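Local structure of endo-beta-mannanase (Rhizomucor miehei, 4QP0) at residues V64-W69 / T84-I89; W55-G60 / I104-N109; W270-I275 / P307-T312. The protein probably hydrolyses internal beta-1,4-mannosidic linkages in mannans, galactomannans and glucomannans, as a secreted glycoside hydrolase of family 5. All blocks are in the same frame, centred on the assembly; numbering follows the deposited sequence.

Contact 1 (V64-W69 / T84-I89); sequences VWFQQW and TGLGRI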
loop_
_atom_site.group_PDB
_atom_site.type_symbol
_atom_site.label_atom_id
_atom_site.label_comp_id
_atom_site.label_asym_id
_atom_site.label_seq_id
_atom_site.Cartn_x
_atom_site.Cartn_y
_atom_site.Cartn_z
ATOM N N VAL A 64 -5.700 -15.256 13.144
ATOM C CA VAL A 64 -5.607 -13.799 13.266
ATOM C C VAL A 64 -6.748 -13.181 12.472
ATOM O O VAL A 64 -6.941 -13.505 11.302
ATOM C CB VAL A 64 -4.245 -13.263 12.751
ATOM C CG1 VAL A 64 -4.155 -11.750 12.879
ATOM C CG2 VAL A 64 -3.092 -13.913 13.505
ATOM N N TRP A 65 -7.527 -12.319 13.114
ATOM C CA TRP A 65 -8.536 -11.537 12.402
ATOM C C TRP A 65 -8.679 -10.184 13.020
ATOM O O TRP A 65 -8.528 -10.038 14.234
ATOM C CB TRP A 65 -9.879 -12.259 12.354
ATOM C CG TRP A 65 -10.549 -12.468 13.695
ATOM C CD1 TRP A 65 -10.311 -13.493 14.615
ATOM C CD2 TRP A 65 -11.613 -11.650 14.309
ATOM N NE1 TRP A 65 -11.123 -13.366 15.719
ATOM C CE2 TRP A 65 -11.928 -12.285 15.600
ATOM C CE3 TRP A 65 -12.304 -10.505 13.937
ATOM C CZ2 TRP A 65 -12.896 -11.773 16.456
ATOM C CZ3 TRP A 65 -13.278 -10.000 14.809
ATOM C CH2 TRP A 65 -13.565 -10.620 16.037
ATOM N N PHE A 66 -8.937 -9.173 12.189
ATOM C CA PHE A 66 -9.207 -7.819 12.689
ATOM C C PHE A 66 -10.683 -7.449 12.575
ATOM O O PHE A 66 -11.196 -6.708 13.409
ATOM C CB PHE A 66 -8.331 -6.756 12.002
ATOM C CG PHE A 66 -6.847 -7.001 12.133
ATOM C CD1 PHE A 66 -6.321 -7.677 13.227
ATOM C CD2 PHE A 66 -5.968 -6.522 11.162
ATOM C CE1 PHE A 66 -4.951 -7.896 13.333
ATOM C CE2 PHE A 66 -4.600 -6.742 11.266
ATOM C CZ PHE A 66 -4.092 -7.426 12.356
ATOM N N GLN A 67 -11.343 -7.946 11.529
ATOM C CA GLN A 67 -12.789 -7.776 11.349
ATOM C C GLN A 67 -13.445 -9.102 11.010
ATOM O O GLN A 67 -12.787 -10.031 10.538
ATOM C CB GLN A 67 -13.101 -6.801 10.223
ATOM C CG GLN A 67 -13.062 -5.338 10.589
ATOM C CD GLN A 67 -13.000 -4.459 9.353
ATOM O OE1 GLN A 67 -12.054 -4.539 8.557
ATOM N NE2 GLN A 67 -14.002 -3.612 9.188
ATOM N N GLN A 68 -14.753 -9.166 11.228
ATOM C CA GLN A 68 -15.516 -10.398 11.086
ATOM C C GLN A 68 -17.002 -10.096 11.241
ATOM O O GLN A 68 -17.394 -9.212 12.004
ATOM C CB GLN A 68 -15.026 -11.425 12.114
ATOM C CG GLN A 68 -16.049 -12.400 12.664
ATOM C CD GLN A 68 -15.464 -13.277 13.756
ATOM O OE1 GLN A 68 -14.435 -13.933 13.562
ATOM N NE2 GLN A 68 -16.118 -13.293 14.912
ATOM N N TRP A 69 -17.821 -10.823 10.489
ATOM C CA TRP A 69 -19.259 -10.665 10.558
ATOM C C TRP A 69 -19.828 -11.495 11.665
ATOM O O TRP A 69 -19.480 -12.667 11.823
ATOM C CB TRP A 69 -19.900 -11.055 9.243
ATOM C CG TRP A 69 -21.372 -10.749 9.222
ATOM C CD1 TRP A 69 -22.430 -11.644 9.353
ATOM C CD2 TRP A 69 -22.003 -9.429 9.092
ATOM N NE1 TRP A 69 -23.639 -10.991 9.296
ATOM C CE2 TRP A 69 -23.456 -9.662 9.143
ATOM C CE3 TRP A 69 -21.533 -8.130 8.931
ATOM C CZ2 TRP A 69 -24.372 -8.625 9.035
ATOM C CZ3 TRP A 69 -22.466 -7.092 8.825
ATOM C CH2 TRP A 69 -23.850 -7.334 8.877
ATOM N N THR A 84 -4.699 -12.324 18.932
ATOM C CA THR A 84 -5.410 -12.698 17.713
ATOM C C THR A 84 -5.771 -11.471 16.875
ATOM O O THR A 84 -6.066 -11.595 15.686
ATOM C CB THR A 84 -6.679 -13.541 18.000
ATOM O OG1 THR A 84 -7.660 -12.733 18.655
ATOM C CG2 THR A 84 -6.351 -14.767 18.862
ATOM N N GLY A 85 -5.720 -10.290 17.491
ATOM C CA GLY A 85 -6.134 -9.060 16.819
ATOM C C GLY A 85 -5.136 -7.920 16.758
ATOM O O GLY A 85 -3.925 -8.130 16.584
ATOM N N LEU A 86 -5.671 -6.708 16.916
ATOM C CA LEU A 86 -4.953 -5.448 16.704
ATOM C C LEU A 86 -3.740 -5.234 17.596
ATOM O O LEU A 86 -2.881 -4.409 17.282
ATOM C CB LEU A 86 -5.918 -4.265 16.830
ATOM C CG LEU A 86 -6.919 -4.141 15.676
ATOM C CD1 LEU A 86 -8.006 -3.120 15.982
ATOM C CD2 LEU A 86 -6.207 -3.812 14.366
ATOM N N GLY A 87 -3.672 -5.979 18.699
ATOM C CA GLY A 87 -2.503 -5.975 19.568
ATOM C C GLY A 87 -1.262 -6.430 18.817
ATOM O O GLY A 87 -0.137 -6.030 19.153
ATOM N N ARG A 88 -1.473 -7.271 17.799
ATOM C CA ARG A 88 -0.415 -7.656 16.863
ATOM C C ARG A 88 0.123 -6.439 16.093
ATOM O O ARG A 88 1.324 -6.359 15.792
ATOM C CB ARG A 88 -0.913 -8.716 15.880
ATOM C CG ARG A 88 -0.997 -10.130 16.442
ATOM C CD ARG A 88 -1.295 -11.129 15.333
ATOM N NE ARG A 88 -1.009 -12.503 15.733
ATOM C CZ ARG A 88 0.152 -13.128 15.536
ATOM N NH1 ARG A 88 1.168 -12.515 14.929
ATOM N NH2 ARG A 88 0.299 -14.381 15.945
ATOM N N ILE A 89 -0.766 -5.500 15.771
ATOM C CA ILE A 89 -0.349 -4.266 15.105
ATOM C C ILE A 89 0.455 -3.408 16.083
ATOM O O ILE A 89 1.520 -2.897 15.720
ATOM C CB ILE A 89 -1.539 -3.493 14.495
ATOM C CG1 ILE A 89 -2.274 -4.352 13.463
ATOM C CG2 ILE A 89 -1.081 -2.187 13.856
ATOM C CD1 ILE A 89 -1.420 -4.861 12.313
#
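F66 drives its ring between G85, L86 and I89, and each meets a different part of it. CD2 of L86 sits over one face, 4.1 Å from the ring centroid and displaced toward CG, a CH-pi contact. CA of G85 lies in the ring plane at the edge, and O of G85 is 3.4 Å from CE1 of F66, the backbone itself facing the ring. At the far end CZ of F66 touches CD1 of I89 at 3.7 Å, the two side chains crossing obliquely. Large and flat, phenylalanine suits a place where one group must reach three residues.

V64 meets R88 instead. Its chi1 of 180° puts CG1 anti to the backbone N, near T84 O, and leaves CG2 beside that N, 3.4 Å from NE of R88. The valine packs against CD and NE of the arginine, whose NE binds D83 O and whose NH1 binds S32 O. One backbone hydrogen bond, W65 N to T84 O at 3.0 Å, joins the segments. The arrangement belongs to a long beta-alpha loop of a TIM barrel, linking strand 51-55 to helix 87-98 and carrying the hairpin 67-70/75-78.

Contact 2 (W55-G60 / I104-N109); sequences WLFNLG and IFTLNN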
loop_
_atom_site.group_PDB
_atom_site.type_symbol
_atom_site.label_atom_id
_atom_site.label_comp_id
_atom_site.label_asym_id
_atom_site.label_seq_id
_atom_site.Cartn_x
_atom_site.Cartn_y
_atom_site.Cartn_z
ATOM N N TRP A 55 -0.057 -4.730 5.475
ATOM C CA TRP A 55 -1.506 -4.877 5.646
ATOM C C TRP A 55 -1.981 -4.493 7.023
ATOM O O TRP A 55 -1.418 -4.958 8.021
ATOM C CB TRP A 55 -1.882 -6.340 5.406
ATOM C CG TRP A 55 -1.928 -6.807 3.962
ATOM C CD1 TRP A 55 -2.290 -8.073 3.500
ATOM C CD2 TRP A 55 -1.640 -6.030 2.739
ATOM N NE1 TRP A 55 -2.236 -8.136 2.133
ATOM C CE2 TRP A 55 -1.862 -6.948 1.611
ATOM C CE3 TRP A 55 -1.243 -4.717 2.475
ATOM C CZ2 TRP A 55 -1.667 -6.554 0.289
ATOM C CZ3 TRP A 55 -1.051 -4.333 1.139
ATOM C CH2 TRP A 55 -1.258 -5.233 0.072
ATOM N N LEU A 56 -3.023 -3.656 7.090
ATOM C CA LEU A 56 -3.730 -3.370 8.352
ATOM C C LEU A 56 -5.229 -3.624 8.185
ATOM O O LEU A 56 -6.071 -2.837 8.627
ATOM C CB LEU A 56 -3.484 -1.941 8.851
ATOM C CG LEU A 56 -3.320 -1.750 10.376
ATOM C CD1 LEU A 56 -3.319 -0.279 10.760
ATOM C CD2 LEU A 56 -4.374 -2.485 11.192
ATOM N N PHE A 57 -5.534 -4.730 7.520
ATOM C CA PHE A 57 -6.884 -5.234 7.337
ATOM C C PHE A 57 -6.763 -6.750 7.428
ATOM O O PHE A 57 -5.703 -7.308 7.113
ATOM C CB PHE A 57 -7.437 -4.831 5.962
ATOM C CG PHE A 57 -6.629 -5.360 4.802
ATOM C CD1 PHE A 57 -6.972 -6.562 4.188
ATOM C CD2 PHE A 57 -5.515 -4.663 4.332
ATOM C CE1 PHE A 57 -6.220 -7.056 3.138
ATOM C CE2 PHE A 57 -4.761 -5.152 3.279
ATOM C CZ PHE A 57 -5.107 -6.352 2.689
ATOM N N ASN A 58 -7.821 -7.411 7.885
ATOM C CA ASN A 58 -7.828 -8.870 7.981
ATOM C C ASN A 58 -9.217 -9.333 8.382
ATOM O O ASN A 58 -9.526 -9.450 9.563
ATOM C CB ASN A 58 -6.764 -9.382 8.971
ATOM C CG ASN A 58 -6.495 -10.869 8.829
ATOM O OD1 ASN A 58 -7.409 -11.654 8.564
ATOM N ND2 ASN A 58 -5.232 -11.271 9.011
ATOM N N LEU A 59 -10.049 -9.588 7.380
ATOM C CA LEU A 59 -11.456 -9.910 7.596
ATOM C C LEU A 59 -11.714 -11.406 7.408
ATOM O O LEU A 59 -11.452 -11.962 6.332
ATOM C CB LEU A 59 -12.342 -9.089 6.658
ATOM C CG LEU A 59 -12.335 -7.562 6.770
ATOM C CD1 LEU A 59 -11.417 -6.919 5.735
ATOM C CD2 LEU A 59 -13.762 -7.044 6.614
ATOM N N GLY A 60 -12.225 -12.052 8.457
ATOM C CA GLY A 60 -12.445 -13.503 8.437
ATOM C C GLY A 60 -12.530 -14.140 9.815
ATOM O O GLY A 60 -12.929 -13.487 10.791
ATOM N N ILE A 104 3.751 2.099 6.288
ATOM C CA ILE A 104 2.610 2.476 5.446
ATOM C C ILE A 104 1.519 1.420 5.622
ATOM O O ILE A 104 1.657 0.294 5.152
ATOM C CB ILE A 104 2.994 2.615 3.950
ATOM C CG1 ILE A 104 4.043 3.723 3.742
ATOM C CG2 ILE A 104 1.775 2.929 3.111
ATOM C CD1 ILE A 104 4.578 3.818 2.329
ATOM N N PHE A 105 0.450 1.779 6.320
ATOM C CA PHE A 105 -0.626 0.835 6.617
ATOM C C PHE A 105 -1.722 0.916 5.574
ATOM O O PHE A 105 -2.277 1.990 5.330
ATOM C CB PHE A 105 -1.225 1.096 8.005
ATOM C CG PHE A 105 -0.431 0.507 9.151
ATOM C CD1 PHE A 105 -0.052 -0.836 9.154
ATOM C CD2 PHE A 105 -0.100 1.289 10.255
ATOM C CE1 PHE A 105 0.670 -1.372 10.217
ATOM C CE2 PHE A 105 0.619 0.755 11.319
ATOM C CZ PHE A 105 1.002 -0.574 11.300
ATOM N N THR A 106 -2.034 -0.220 4.958
ATOM C CA THR A 106 -3.115 -0.294 3.978
ATOM C C THR A 106 -4.362 -0.817 4.691
ATOM O O THR A 106 -4.308 -1.829 5.388
ATOM C CB THR A 106 -2.717 -1.190 2.786
ATOM O OG1 THR A 106 -1.441 -0.770 2.277
ATOM C CG2 THR A 106 -3.742 -1.109 1.661
ATOM N N LEU A 107 -5.482 -0.122 4.528
ATOM C CA LEU A 107 -6.640 -0.352 5.403
ATOM C C LEU A 107 -7.702 -1.317 4.879
ATOM O O LEU A 107 -8.651 -1.663 5.596
ATOM C CB LEU A 107 -7.280 0.985 5.785
ATOM C CG LEU A 107 -6.486 1.868 6.749
ATOM C CD1 LEU A 107 -6.996 3.294 6.701
ATOM C CD2 LEU A 107 -6.521 1.329 8.175
ATOM N N ASN A 108 -7.539 -1.747 3.634
ATOM C CA ASN A 108 -8.486 -2.632 2.964
ATOM C C ASN A 108 -7.795 -3.214 1.733
ATOM O O ASN A 108 -6.658 -2.836 1.423
ATOM C CB ASN A 108 -9.746 -1.857 2.563
ATOM C CG ASN A 108 -11.000 -2.715 2.569
ATOM O OD1 ASN A 108 -10.955 -3.916 2.297
ATOM N ND2 ASN A 108 -12.136 -2.090 2.872
ATOM N N ASN A 109 -8.466 -4.135 1.046
ATOM C CA ASN A 109 -7.907 -4.794 -0.136
ATOM C C ASN A 109 -8.975 -4.971 -1.211
ATOM O O ASN A 109 -10.127 -5.290 -0.893
ATOM C CB ASN A 109 -7.331 -6.161 0.256
ATOM C CG ASN A 109 -6.496 -6.790 -0.844
ATOM O OD1 ASN A 109 -6.079 -6.123 -1.783
ATOM N ND2 ASN A 109 -6.246 -8.089 -0.725
#
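F57 packs its whole side chain against the backbone turn that follows strand 102-106, at the end of the barrel where family 5 enzymes place their active site. Its CB starts 3.4 Å from O of L107. A chi1 of 60° puts CG between the backbone N and carbonyl carbon, where it meets CA of N108. Beyond CG, CD2 faces O of T106, in the ring plane at 3.3 Å, so the slightly positive rim of the ring meets a carbonyl; O of N108, 3.5 Å from CE2, stands instead over a face. CE1 comes within 3.2 Å of CB of N109, a tight approach, and CZ at the tip is nearly as close to that CB. The backbone N of N109 stands over the ring centre, itself bonded to OD1 of N108. Within its own segment, F57 also sets CZ over the W55 ring, near the rim.

W55 pairs with T106 in parallel strands, and L56 N gives T106 O a 2.8 Å hydrogen bond. Beside it, the branched leucine carries a methyl, CD1, over the F105 face, 3.6 Å from the centroid, a CH-pi contact. Aromatic and aliphatic groups thus pack on the strand end, while the buried polar tips are satisfied beyond it, T106 OG1 by E171 and N109 OD1 by N174.

Contact 3 (W270-I275 / P307-T312); sequences WSVQWI and PVWQGT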
loop_
_atom_site.group_PDB
_atom_site.type_symbol
_atom_site.label_atom_id
_atom_site.label_comp_id
_atom_site.label_asym_id
_atom_site.label_seq_id
_atom_site.Cartn_x
_atom_site.Cartn_y
_atom_site.Cartn_z
ATOM N N TRP A 270 8.304 -0.903 -21.974
ATOM C CA TRP A 270 7.026 -0.491 -21.372
ATOM C C TRP A 270 7.153 -0.125 -19.921
ATOM O O TRP A 270 6.531 0.838 -19.463
ATOM C CB TRP A 270 5.971 -1.579 -21.551
ATOM C CG TRP A 270 4.567 -1.155 -21.170
ATOM C CD1 TRP A 270 3.566 -0.666 -22.013
ATOM C CD2 TRP A 270 3.955 -1.183 -19.831
ATOM N NE1 TRP A 270 2.416 -0.397 -21.308
ATOM C CE2 TRP A 270 2.578 -0.683 -19.997
ATOM C CE3 TRP A 270 4.390 -1.555 -18.563
ATOM C CZ2 TRP A 270 1.701 -0.571 -18.927
ATOM C CZ3 TRP A 270 3.493 -1.437 -17.489
ATOM C CH2 TRP A 270 2.184 -0.954 -17.670
ATOM N N SER A 271 7.974 -0.881 -19.196
ATOM C CA SER A 271 8.124 -0.719 -17.758
ATOM C C SER A 271 8.890 0.544 -17.396
ATOM O O SER A 271 8.489 1.270 -16.488
ATOM C CB SER A 271 8.799 -1.949 -17.142
ATOM O OG SER A 271 7.920 -3.064 -17.132
ATOM N N VAL A 272 9.994 0.796 -18.098
ATOM C CA VAL A 272 10.730 2.031 -17.920
ATOM C C VAL A 272 9.823 3.205 -18.266
ATOM O O VAL A 272 9.748 4.176 -17.522
ATOM C CB VAL A 272 11.986 2.086 -18.802
ATOM C CG1 VAL A 272 12.592 3.479 -18.770
ATOM C CG2 VAL A 272 13.005 1.052 -18.351
ATOM N N GLN A 273 9.138 3.118 -19.399
ATOM C CA GLN A 273 8.177 4.160 -19.782
ATOM C C GLN A 273 7.095 4.371 -18.714
ATOM O O GLN A 273 6.646 5.491 -18.504
ATOM C CB GLN A 273 7.540 3.855 -21.145
ATOM C CG GLN A 273 6.621 4.951 -21.662
ATOM C CD GLN A 273 7.390 6.092 -22.301
ATOM O OE1 GLN A 273 7.897 5.951 -23.412
ATOM N NE2 GLN A 273 7.459 7.233 -21.617
ATOM N N TRP A 274 6.706 3.295 -18.038
ATOM C CA TRP A 274 5.676 3.336 -16.994
ATOM C C TRP A 274 6.103 4.152 -15.797
ATOM O O TRP A 274 5.306 4.944 -15.259
ATOM C CB TRP A 274 5.353 1.907 -16.577
ATOM C CG TRP A 274 4.280 1.720 -15.528
ATOM C CD1 TRP A 274 4.430 1.183 -14.255
ATOM C CD2 TRP A 274 2.843 2.006 -15.650
ATOM N NE1 TRP A 274 3.226 1.131 -13.597
ATOM C CE2 TRP A 274 2.236 1.612 -14.370
ATOM C CE3 TRP A 274 2.034 2.533 -16.642
ATOM C CZ2 TRP A 274 0.873 1.753 -14.123
ATOM C CZ3 TRP A 274 0.655 2.667 -16.381
ATOM C CH2 TRP A 274 0.097 2.289 -15.149
ATOM N N ILE A 275 7.358 3.962 -15.371
ATOM C CA ILE A 275 7.947 4.723 -14.263
ATOM C C ILE A 275 8.058 6.199 -14.648
ATOM O O ILE A 275 7.525 7.068 -13.955
ATOM C CB ILE A 275 9.344 4.172 -13.852
ATOM C CG1 ILE A 275 9.233 2.733 -13.340
ATOM C CG2 ILE A 275 10.001 5.056 -12.792
ATOM C CD1 ILE A 275 10.494 1.917 -13.517
ATOM N N PRO A 307 17.987 -3.119 -11.650
ATOM C CA PRO A 307 18.932 -2.002 -11.800
ATOM C C PRO A 307 18.475 -0.972 -12.831
ATOM O O PRO A 307 18.698 0.231 -12.648
ATOM C CB PRO A 307 20.227 -2.685 -12.260
ATOM C CG PRO A 307 20.130 -4.062 -11.708
ATOM C CD PRO A 307 18.669 -4.420 -11.793
ATOM N N VAL A 308 17.828 -1.448 -13.891
ATOM C CA VAL A 308 17.297 -0.573 -14.928
ATOM C C VAL A 308 16.186 0.299 -14.351
ATOM O O VAL A 308 16.229 1.526 -14.488
ATOM C CB VAL A 308 16.785 -1.373 -16.154
ATOM C CG1 VAL A 308 16.320 -0.437 -17.264
ATOM C CG2 VAL A 308 17.875 -2.306 -16.676
ATOM N N TRP A 309 15.216 -0.337 -13.692
ATOM C CA TRP A 309 14.056 0.356 -13.125
ATOM C C TRP A 309 14.457 1.321 -12.050
ATOM O O TRP A 309 13.889 2.408 -11.936
ATOM C CB TRP A 309 13.063 -0.627 -12.514
ATOM C CG TRP A 309 12.393 -1.592 -13.464
ATOM C CD1 TRP A 309 12.490 -1.653 -14.854
ATOM C CD2 TRP A 309 11.447 -2.654 -13.105
ATOM N NE1 TRP A 309 11.705 -2.664 -15.357
ATOM C CE2 TRP A 309 11.056 -3.301 -14.360
ATOM C CE3 TRP A 309 10.907 -3.122 -11.906
ATOM C CZ2 TRP A 309 10.168 -4.365 -14.388
ATOM C CZ3 TRP A 309 10.017 -4.193 -11.949
ATOM C CH2 TRP A 309 9.650 -4.791 -13.160
ATOM N N GLN A 310 15.425 0.908 -11.237
ATOM C CA GLN A 310 15.876 1.706 -10.112
ATOM C C GLN A 310 16.657 2.940 -10.592
ATOM O O GLN A 310 16.440 4.050 -10.092
ATOM C CB GLN A 310 16.668 0.830 -9.128
ATOM C CG GLN A 310 15.760 -0.105 -8.321
ATOM C CD GLN A 310 16.498 -1.178 -7.530
ATOM O OE1 GLN A 310 17.722 -1.313 -7.612
ATOM N NE2 GLN A 310 15.744 -1.959 -6.761
ATOM N N GLY A 311 17.534 2.739 -11.580
ATOM C CA GLY A 311 18.211 3.831 -12.280
ATOM C C GLY A 311 17.268 4.837 -12.919
ATOM O O GLY A 311 17.564 6.027 -12.961
ATOM N N THR A 312 16.127 4.361 -13.414
ATOM C CA THR A 312 15.058 5.244 -13.906
ATOM C C THR A 312 14.478 6.096 -12.778
ATOM O O THR A 312 14.320 7.305 -12.938
ATOM C CB THR A 312 13.924 4.453 -14.597
ATOM O OG1 THR A 312 14.485 3.647 -15.639
ATOM C CG2 THR A 312 12.874 5.391 -15.193
#
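Two successive outer helices of the TIM barrel, 270-284 and 299-315, meet here through S271, V272 and I275 on one side and V308, W309 and T312 on the other. Their axes run nearly parallel, crossing at -23° and 9.6 Å apart at closest approach. W309 is buried: NE1 of its indole comes to 3.5 Å from CB of S271, a residue small enough to admit the ring. CD1 of I275 reaches CB of W309 at 3.8 Å, the two side chains crossing at about a right angle. Further out, CG2 of V272 touches CG1 of V308 at 3.8 Å, again near a right angle, and CG1 of V272 meets OG1 of T312.

T312 divides its branches. With chi1 at -55°, OG1 lies beside the backbone N and gives a 3.0 Å hydrogen bond to V308 O one turn back, while CG2, anti to that N, packs on CG2 of I275. V308 O also accepts from T312 N, the two donors arriving from opposite faces of the carbonyl plane. No hydrogen bond links these segments; the threonine hydroxyl is satisfied within its own helix, so adhesion between them rests on van der Waals and hydrophobic contact.

In the fold
Contact 2 is the innermost, its centre about 9 Å from that of the chain and all its touching residues buried. Contact 1, about 19 Å out, is also mostly buried, and contact 3, about 20 Å out on the opposite side from contact 1, is only partly buried. The first segments of contacts 1 and 2, 64-69 and 55-60, lie in the same excursion after strand 51-55 and meet directly: F66 N lies 2.7 Å from N58 O, a probable hydrogen bond. Contact 3 touches neither. The chemistry follows position: strand and loop backbones in contacts 1 and 2 trade a hydrogen bond and use aromatic faces, whereas the helices of contact 3 meet through side chains alone.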